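Local atomic coordinates of acyl-CoA dehydrogenase (Mycobacterium thermoresistibile, PDB entry 3NF4), a protein that probably catalyses the FAD-dependent alpha,beta-dehydrogenation of acyl-CoA thioesters. Residues V94-S99 and A255-G260; A59-L64 and L81-E86; Q323-K328 and R378-R383; A264-A269 and A294-A299. All blocks are in the same frame, centred on the assembly; numbering follows the deposited sequence.

Contact 1 of 4, residues V94-S99 and A255-G260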
# COMPACT_ATOMS: atom_id res chain seq x y z
N VAL A 94 -25.70 15.10 6.18
CA VAL A 94 -26.08 16.49 6.36
C VAL A 94 -24.97 17.47 5.90
O VAL A 94 -25.25 18.53 5.29
CB VAL A 94 -26.50 16.76 7.83
CG1 VAL A 94 -26.53 18.26 8.16
CG2 VAL A 94 -27.88 16.10 8.12
N ALA A 95 -23.72 17.12 6.19
CA ALA A 95 -22.63 18.01 5.86
C ALA A 95 -22.38 18.04 4.36
O ALA A 95 -22.06 19.10 3.79
CB ALA A 95 -21.40 17.61 6.63
N VAL A 96 -22.49 16.88 3.71
CA VAL A 96 -22.51 16.84 2.24
C VAL A 96 -23.55 17.87 1.70
O VAL A 96 -23.22 18.70 0.85
CB VAL A 96 -22.71 15.37 1.67
CG1 VAL A 96 -22.95 15.38 0.18
CG2 VAL A 96 -21.49 14.50 1.95
N ALA A 97 -24.76 17.86 2.24
CA ALA A 97 -25.78 18.80 1.77
C ALA A 97 -25.42 20.27 2.02
O ALA A 97 -25.80 21.16 1.24
CB ALA A 97 -27.12 18.49 2.42
N VAL A 98 -24.73 20.54 3.13
CA VAL A 98 -24.26 21.92 3.40
C VAL A 98 -23.28 22.37 2.32
O VAL A 98 -23.38 23.48 1.79
CB VAL A 98 -23.68 22.11 4.82
CG1 VAL A 98 -23.05 23.48 4.96
CG2 VAL A 98 -24.80 21.95 5.85
N SER A 99 -22.37 21.47 1.96
CA SER A 99 -21.38 21.71 0.94
C SER A 99 -22.01 21.99 -0.43
O SER A 99 -21.59 22.90 -1.12
CB SER A 99 -20.44 20.51 0.86
OG SER A 99 -19.22 20.89 0.27
N ALA A 255 -13.11 17.17 0.80
CA ALA A 255 -11.91 16.87 1.60
C ALA A 255 -12.20 17.11 3.07
O ALA A 255 -11.83 16.29 3.89
CB ALA A 255 -10.73 17.70 1.14
N ALA A 256 -12.90 18.21 3.40
CA ALA A 256 -13.23 18.52 4.81
C ALA A 256 -14.24 17.53 5.38
O ALA A 256 -14.09 17.12 6.55
CB ALA A 256 -13.76 19.94 4.96
N VAL A 257 -15.25 17.15 4.58
CA VAL A 257 -16.24 16.16 5.00
C VAL A 257 -15.60 14.79 5.28
O VAL A 257 -15.94 14.15 6.26
CB VAL A 257 -17.42 16.03 3.96
CG1 VAL A 257 -18.34 14.86 4.31
CG2 VAL A 257 -18.27 17.34 3.95
N ALA A 258 -14.69 14.34 4.41
CA ALA A 258 -14.07 13.02 4.58
C ALA A 258 -13.18 12.99 5.81
O ALA A 258 -13.13 11.97 6.52
CB ALA A 258 -13.27 12.60 3.32
N THR A 259 -12.49 14.10 6.08
CA THR A 259 -11.62 14.21 7.28
C THR A 259 -12.44 14.06 8.58
O THR A 259 -12.00 13.41 9.53
CB THR A 259 -10.78 15.53 7.24
OG1 THR A 259 -9.97 15.55 6.05
CG2 THR A 259 -9.85 15.71 8.48
N GLY A 260 -13.65 14.63 8.60
CA GLY A 260 -14.47 14.62 9.84
C GLY A 260 -15.12 13.27 10.06
O GLY A 260 -15.29 12.85 11.20
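The seam between the N-terminal helical domain and the C-terminal helical domain of the acyl-CoA dehydrogenase fold is closed at this point by one valine, Val257, whose two methyls meet Ala95 and Val96 of helix 92-104. Of the 118 Å² buried between the segments, 66 Å² belongs to Val257, so a single side chain supplies more than half of the interface. Its branches divide the work. CG1, set anti to the backbone N (chi1 172°), approaches Val96, and its distance to Val96 CG2 is 4.0 Å. CG2 turns to the methyl of Ala95, with Val257 CG2 and Ala95 CB separated by 4.1 Å. Val96 and Val257 cross at roughly a right angle and meet through one methyl each rather than lying alongside. The small Ala95 is consistent with the close backbones: the CA atoms of Ala95 and Val257 are 6.7 Å apart. No hydrogen bond crosses the contact, and all three touching residues are buried.

On the far side of helix 247-274, Thr259 turns its hydroxyl back into its own helix, and Thr259 OG1 lies 2.9 Å from Ala255 O. That carbonyl also accepts from Thr259 N, the two donors arriving from opposite faces of its plane, so the hydroxyl adds to the helical bond without displacing it. Around the pair, Ala95 packs on Ile87 and Ala88 of helix 77-88, Thr259 reaches Tyr307 of helix 289-315, and Ala255 and Ala258 rest against helix 321-346.

Contact 2 of 4, residues A59-L64 and L81-E86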
# COMPACT_ATOMS: atom_id res chain seq x y z
N ALA A 59 -28.60 29.99 12.69
CA ALA A 59 -27.37 30.17 13.43
C ALA A 59 -26.26 30.76 12.55
O ALA A 59 -25.19 31.10 13.04
CB ALA A 59 -26.94 28.86 14.05
N GLY A 60 -26.54 30.89 11.26
CA GLY A 60 -25.55 31.42 10.31
C GLY A 60 -24.72 30.37 9.56
O GLY A 60 -23.93 30.72 8.68
N LEU A 61 -24.93 29.09 9.88
CA LEU A 61 -24.05 28.00 9.40
C LEU A 61 -24.20 27.58 7.92
O LEU A 61 -23.35 26.83 7.39
CB LEU A 61 -24.15 26.78 10.33
CG LEU A 61 -23.78 27.06 11.79
CD1 LEU A 61 -24.23 25.95 12.73
CD2 LEU A 61 -22.30 27.34 11.97
N LEU A 62 -25.22 28.07 7.24
CA LEU A 62 -25.44 27.74 5.83
C LEU A 62 -24.95 28.81 4.85
O LEU A 62 -25.24 28.73 3.66
CB LEU A 62 -26.91 27.47 5.57
CG LEU A 62 -27.60 26.23 6.14
CD1 LEU A 62 -29.09 26.25 5.76
CD2 LEU A 62 -26.95 24.96 5.63
N SER A 63 -24.22 29.80 5.32
CA SER A 63 -23.75 30.86 4.42
C SER A 63 -22.45 31.51 4.87
O SER A 63 -22.14 32.65 4.49
CB SER A 63 -24.85 31.93 4.22
OG SER A 63 -25.63 32.08 5.39
N LEU A 64 -21.67 30.77 5.64
CA LEU A 64 -20.44 31.27 6.22
C LEU A 64 -19.47 31.95 5.25
O LEU A 64 -19.03 33.06 5.53
CB LEU A 64 -19.75 30.18 7.03
CG LEU A 64 -20.44 29.85 8.36
CD1 LEU A 64 -19.71 28.75 9.07
CD2 LEU A 64 -20.59 31.11 9.28
N LEU A 81 -14.13 25.68 6.35
CA LEU A 81 -13.89 24.25 6.14
C LEU A 81 -13.83 23.43 7.44
O LEU A 81 -14.26 22.26 7.45
CB LEU A 81 -12.63 24.00 5.30
CG LEU A 81 -12.70 24.43 3.83
CD1 LEU A 81 -11.38 24.24 3.11
CD2 LEU A 81 -13.85 23.71 3.10
N GLN A 82 -13.31 24.06 8.51
CA GLN A 82 -13.18 23.40 9.82
C GLN A 82 -14.54 23.33 10.56
O GLN A 82 -14.76 22.44 11.40
CB GLN A 82 -12.05 24.06 10.67
CG GLN A 82 -10.62 23.97 10.07
CD GLN A 82 -9.47 24.35 11.04
OE1 GLN A 82 -9.19 23.65 12.03
NE2 GLN A 82 -8.78 25.44 10.74
N VAL A 83 -15.45 24.26 10.26
CA VAL A 83 -16.84 24.16 10.74
C VAL A 83 -17.56 22.98 10.06
O VAL A 83 -18.28 22.19 10.70
CB VAL A 83 -17.66 25.44 10.47
CG1 VAL A 83 -19.16 25.18 10.71
CG2 VAL A 83 -17.15 26.61 11.32
N LEU A 84 -17.36 22.88 8.75
CA LEU A 84 -17.84 21.76 7.95
C LEU A 84 -17.30 20.42 8.50
O LEU A 84 -18.03 19.43 8.59
CB LEU A 84 -17.43 21.97 6.49
CG LEU A 84 -18.24 21.23 5.41
CD1 LEU A 84 -19.77 21.51 5.55
CD2 LEU A 84 -17.74 21.58 4.01
N GLU A 85 -16.04 20.40 8.91
CA GLU A 85 -15.45 19.20 9.50
C GLU A 85 -16.15 18.75 10.81
O GLU A 85 -16.37 17.55 11.03
CB GLU A 85 -13.93 19.39 9.70
CG GLU A 85 -13.18 18.09 9.90
CD GLU A 85 -11.89 18.20 10.71
OE1 GLU A 85 -10.94 18.95 10.36
OE2 GLU A 85 -11.79 17.45 11.68
N GLU A 86 -16.48 19.72 11.66
CA GLU A 86 -17.12 19.46 12.96
C GLU A 86 -18.53 18.91 12.75
O GLU A 86 -18.91 17.92 13.37
CB GLU A 86 -17.16 20.73 13.83
CG GLU A 86 -15.80 21.22 14.40
CD GLU A 86 -15.20 20.29 15.47
OE1 GLU A 86 -15.89 19.37 15.95
OE2 GLU A 86 -14.01 20.48 15.83
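Val83 receives two leucines from the 59-64 loop, Leu61 and Leu64, and they arrive in different ways. Leu64 meets it tip to tip. Its CD1 sits over the fork of the valine, about equally far from both methyls, 4.0 Å from Val83 CG1 and from Val83 CG2. Leu61 comes across at about a right angle and uses a single methyl, with Leu61 CD2 lying 4.0 Å from Val83 CG1. Thus Val83 CG1, placed anti to its backbone N (chi1 168°), is shared by both leucines. The packing is wholly apolar and buries 98 Å².

The loop conformation brings the leucines to the same side. Gly60, at a phi of 95°, ends the preceding helix in a Schellman motif, and a type I beta turn follows from Gly60 to Ser63. The turn's own bond is weak, Ser63 N standing 3.5 Å from Gly60 O. Farther out, Ser63 OG bonds to Leu125 O, while backbone bonds tie Ser63 to Gly73 and Leu64 to Gln75.

Helix 77-88 is also held by charge: Glu85, pointing away from the loop, forms salt bridges with Arg13 and Arg304, while Glu86 bridges Arg13 and Arg90. Helix 18-35 packs against the valine through Ile24 and Thr27, and helix 92-104 lies beside the loop, with Val98 touching both Leu62 and Leu84.

Contact 3 of 4, residues Q323-K328 and R378-R383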
# COMPACT_ATOMS: atom_id res chain seq x y z
N GLN A 323 -3.41 21.67 -5.62
CA GLN A 323 -3.42 21.40 -4.20
C GLN A 323 -4.80 20.99 -3.71
O GLN A 323 -4.91 20.19 -2.75
CB GLN A 323 -2.85 22.60 -3.43
CG GLN A 323 -1.37 22.88 -3.78
CD GLN A 323 -1.14 23.95 -4.86
OE1 GLN A 323 -2.07 24.37 -5.57
NE2 GLN A 323 0.11 24.42 -4.96
N ALA A 324 -5.83 21.48 -4.38
CA ALA A 324 -7.20 21.06 -4.11
C ALA A 324 -7.53 19.64 -4.60
O ALA A 324 -8.28 18.94 -3.94
CB ALA A 324 -8.25 22.09 -4.66
N SER A 325 -6.97 19.23 -5.74
CA SER A 325 -7.07 17.83 -6.20
C SER A 325 -6.35 16.85 -5.26
O SER A 325 -6.86 15.76 -4.94
CB SER A 325 -6.51 17.67 -7.63
OG SER A 325 -7.49 18.11 -8.54
N ILE A 326 -5.16 17.26 -4.84
CA ILE A 326 -4.34 16.49 -3.91
C ILE A 326 -5.10 16.35 -2.58
O ILE A 326 -5.24 15.24 -2.05
CB ILE A 326 -2.94 17.15 -3.77
CG1 ILE A 326 -2.13 16.91 -5.04
CG2 ILE A 326 -2.20 16.68 -2.54
CD1 ILE A 326 -0.77 17.66 -5.06
N ALA A 327 -5.63 17.45 -2.05
CA ALA A 327 -6.41 17.37 -0.80
C ALA A 327 -7.60 16.37 -0.84
O ALA A 327 -7.80 15.58 0.09
CB ALA A 327 -6.88 18.78 -0.35
N LYS A 328 -8.38 16.39 -1.92
CA LYS A 328 -9.57 15.53 -2.05
C LYS A 328 -9.18 14.04 -2.17
O LYS A 328 -9.73 13.21 -1.46
CB LYS A 328 -10.43 16.02 -3.24
CG LYS A 328 -11.80 15.38 -3.34
CD LYS A 328 -11.77 14.08 -4.15
CE LYS A 328 -13.17 13.50 -4.28
NZ LYS A 328 -13.15 12.06 -4.61
N ARG A 378 -6.22 11.89 -10.07
CA ARG A 378 -4.90 11.55 -10.55
C ARG A 378 -4.59 12.06 -11.98
O ARG A 378 -3.44 12.42 -12.31
CB ARG A 378 -4.66 10.03 -10.46
CG ARG A 378 -4.65 9.44 -9.01
CD ARG A 378 -4.35 7.90 -9.04
NE ARG A 378 -4.08 7.39 -7.71
CZ ARG A 378 -5.00 6.97 -6.84
NH1 ARG A 378 -6.29 6.97 -7.14
NH2 ARG A 378 -4.63 6.57 -5.63
N LEU A 379 -5.62 12.05 -12.84
CA LEU A 379 -5.46 12.50 -14.23
C LEU A 379 -5.29 14.03 -14.25
O LEU A 379 -4.42 14.56 -14.93
CB LEU A 379 -6.64 12.01 -15.09
CG LEU A 379 -6.73 12.38 -16.57
CD1 LEU A 379 -5.41 12.08 -17.35
CD2 LEU A 379 -7.95 11.73 -17.29
N VAL A 380 -6.07 14.74 -13.45
CA VAL A 380 -5.87 16.19 -13.27
C VAL A 380 -4.44 16.54 -12.80
O VAL A 380 -3.75 17.36 -13.44
CB VAL A 380 -6.99 16.81 -12.38
CG1 VAL A 380 -6.58 18.17 -11.75
CG2 VAL A 380 -8.24 16.98 -13.22
N ILE A 381 -3.97 15.89 -11.73
CA ILE A 381 -2.62 16.10 -11.20
C ILE A 381 -1.50 15.82 -12.24
O ILE A 381 -0.55 16.61 -12.37
CB ILE A 381 -2.37 15.26 -9.89
CG1 ILE A 381 -3.37 15.70 -8.79
CG2 ILE A 381 -0.94 15.42 -9.41
CD1 ILE A 381 -3.73 14.64 -7.70
N ALA A 382 -1.60 14.71 -12.97
CA ALA A 382 -0.59 14.42 -13.99
C ALA A 382 -0.54 15.50 -15.08
O ALA A 382 0.55 15.85 -15.55
CB ALA A 382 -0.80 13.06 -14.62
N ARG A 383 -1.71 16.00 -15.51
CA ARG A 383 -1.77 17.07 -16.52
C ARG A 383 -1.05 18.34 -16.03
O ARG A 383 -0.30 18.95 -16.80
CB ARG A 383 -3.22 17.39 -16.94
CG ARG A 383 -3.87 16.32 -17.84
CD ARG A 383 -5.29 16.70 -18.24
NE ARG A 383 -6.00 15.64 -18.98
CZ ARG A 383 -7.33 15.51 -19.05
NH1 ARG A 383 -8.15 16.36 -18.44
NH2 ARG A 383 -7.85 14.50 -19.74
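With CG1 anti to the carbonyl carbon (chi1 -61°), Ile381 sends its longer branch toward helix 321-346, where it meets Ser325 and Ile326. Val380, with CG1 anti to the backbone N (chi1 160°), turns that methyl to the same serine. Ile381 CG1 lies 3.9 Å from Ser325 CB, and the terminal CD1 of Ile381 goes on to Ile326 CG1 at 3.8 Å. The two isoleucines cross at about a right angle. Ser325 thus offers its CB to one neighbour and its hydroxyl to the other, Ser325 OG being 3.3 Å from Val380 CG1. That approach is not a polar bond; the hydroxyl is satisfied by Gln377 OE1, one residue ahead of segment 378-383.

The segment axes come within 9.4 Å and run roughly antiparallel, their N-to-C directions 148° apart, and Ser325 and Ile381 are the closest pair by CA. Arg378 forms a salt bridge with Asp295 of the second subunit, and Ile381 also packs on Ala294 of that subunit. Leu379, on the same short helix, touches FAD. The arrangement fits the C-terminal domain of acyl-CoA dehydrogenases, whose last helix lies against the bundle where the flavin pocket meets a subunit interface.

Contact 4 of 4, residues A264-A269 and A294-A299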
# COMPACT_ATOMS: atom_id res chain seq x y z
N ALA A 264 -14.35 11.01 13.33
CA ALA A 264 -15.42 10.33 14.09
C ALA A 264 -15.13 8.82 14.32
O ALA A 264 -15.35 8.29 15.39
CB ALA A 264 -16.75 10.49 13.38
N ALA A 265 -14.64 8.14 13.29
CA ALA A 265 -14.32 6.70 13.37
C ALA A 265 -13.07 6.49 14.22
O ALA A 265 -12.99 5.52 14.97
CB ALA A 265 -14.15 6.12 11.98
N LEU A 266 -12.11 7.40 14.15
CA LEU A 266 -10.96 7.33 15.04
C LEU A 266 -11.34 7.46 16.54
O LEU A 266 -10.81 6.70 17.37
CB LEU A 266 -9.88 8.35 14.64
CG LEU A 266 -8.62 8.38 15.54
CD1 LEU A 266 -7.79 7.16 15.29
CD2 LEU A 266 -7.72 9.65 15.38
N ASP A 267 -12.22 8.42 16.89
CA ASP A 267 -12.67 8.59 18.29
C ASP A 267 -13.41 7.34 18.85
O ASP A 267 -13.14 6.91 19.98
CB ASP A 267 -13.55 9.86 18.46
CG ASP A 267 -12.75 11.18 18.28
OD1 ASP A 267 -11.51 11.20 18.52
OD2 ASP A 267 -13.38 12.21 17.92
N GLU A 268 -14.32 6.74 18.07
CA GLU A 268 -14.92 5.46 18.44
C GLU A 268 -13.88 4.38 18.80
O GLU A 268 -14.00 3.72 19.84
CB GLU A 268 -15.81 4.92 17.32
CG GLU A 268 -17.06 5.73 17.03
CD GLU A 268 -18.10 5.66 18.15
OE1 GLU A 268 -18.08 4.67 18.94
OE2 GLU A 268 -18.95 6.59 18.23
N ALA A 269 -12.87 4.21 17.95
CA ALA A 269 -11.89 3.13 18.10
C ALA A 269 -10.92 3.36 19.28
O ALA A 269 -10.58 2.41 20.00
CB ALA A 269 -11.12 2.90 16.79
N ALA A 294 -2.08 3.97 15.68
CA ALA A 294 -1.05 4.98 15.35
C ALA A 294 -1.12 5.38 13.88
O ALA A 294 -1.08 6.58 13.57
CB ALA A 294 0.40 4.50 15.73
N ASP A 295 -1.24 4.39 12.98
CA ASP A 295 -1.37 4.68 11.53
C ASP A 295 -2.68 5.36 11.17
O ASP A 295 -2.68 6.22 10.30
CB ASP A 295 -1.16 3.42 10.65
CG ASP A 295 0.34 2.97 10.58
OD1 ASP A 295 1.28 3.81 10.52
OD2 ASP A 295 0.57 1.75 10.57
N MET A 296 -3.77 5.03 11.87
CA MET A 296 -5.04 5.77 11.76
C MET A 296 -4.90 7.27 12.18
O MET A 296 -5.42 8.17 11.48
CB MET A 296 -6.18 5.09 12.58
CG MET A 296 -6.57 3.65 12.10
SD MET A 296 -7.59 2.68 13.31
CE MET A 296 -8.97 3.78 13.65
N ALA A 297 -4.22 7.54 13.30
CA ALA A 297 -4.08 8.92 13.79
C ALA A 297 -3.23 9.80 12.82
O ALA A 297 -3.57 10.98 12.60
CB ALA A 297 -3.53 8.95 15.23
N ALA A 298 -2.15 9.22 12.29
CA ALA A 298 -1.34 9.85 11.25
C ALA A 298 -2.13 10.20 9.96
O ALA A 298 -1.97 11.29 9.38
CB ALA A 298 -0.16 8.95 10.90
N ALA A 299 -2.99 9.28 9.53
CA ALA A 299 -3.81 9.51 8.35
C ALA A 299 -4.78 10.70 8.51
O ALA A 299 -4.87 11.55 7.61
CB ALA A 299 -4.56 8.19 7.91
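Leu266 and Met296 lie alongside each other and slide past in opposite directions, each reaching toward the opposing helix. Leu266 CD1 rests at the base of the methionine, 3.8 Å from Met296 CB. The methionine chain then bends at its last torsion (chi3 54°), bringing its terminal methyl back to the leucine, with Met296 CE standing 3.9 Å from Leu266 CD1. One leucine methyl therefore touches both ends of the folded methionine. The same CE also lies 3.9 Å from Ala269 CB, one helical turn beyond Leu266.

This is antiparallel packing within the C-terminal helical bundle of the acyl-CoA dehydrogenase fold: helices 247-274 and 289-315, consecutive in the chain, run at 153° to each other here. Their local axes are 10.4 Å apart, a separation spanned by the two long side chains. The second leucine branch goes to the neighbouring residue, where Leu266 CD2 comes within 4.0 Å of Ala297 CA. Ala297 CB is farther from Leu266 CD2, at 4.3 Å, so this branch packs on the backbone as much as on the methyl.

Helix 321-346 borders the contact, with Val345 against Ala269 and Asp341 against Met296. Ala294, pointing away from the contact, and Ala297, at its margin, both pack on Ile381 of the second subunit.

Helix 247-274 carries contact 1 and contact 4, whose centres are 18 Å apart, so one long helix joins the N-terminal domain seam to the packing inside the C-terminal bundle. Contacts 1 and 2 lie closer, 10 Å between centres, and touch: Val98 CG2 is 3.7 Å from Leu62 CD2. Contact 3 meets contact 1 through Ala255 CB and Ala327 O, 3.8 Å apart. Contacts 3 and 4 are about 9 Å apart at their nearest atoms, but each faces the second subunit, where Arg378 of one copy pairs with Asp295 of the other. Flavin lies near two contacts: it touches Leu379 of contact 3 and is about 7 Å from the Val96 side chain of contact 1.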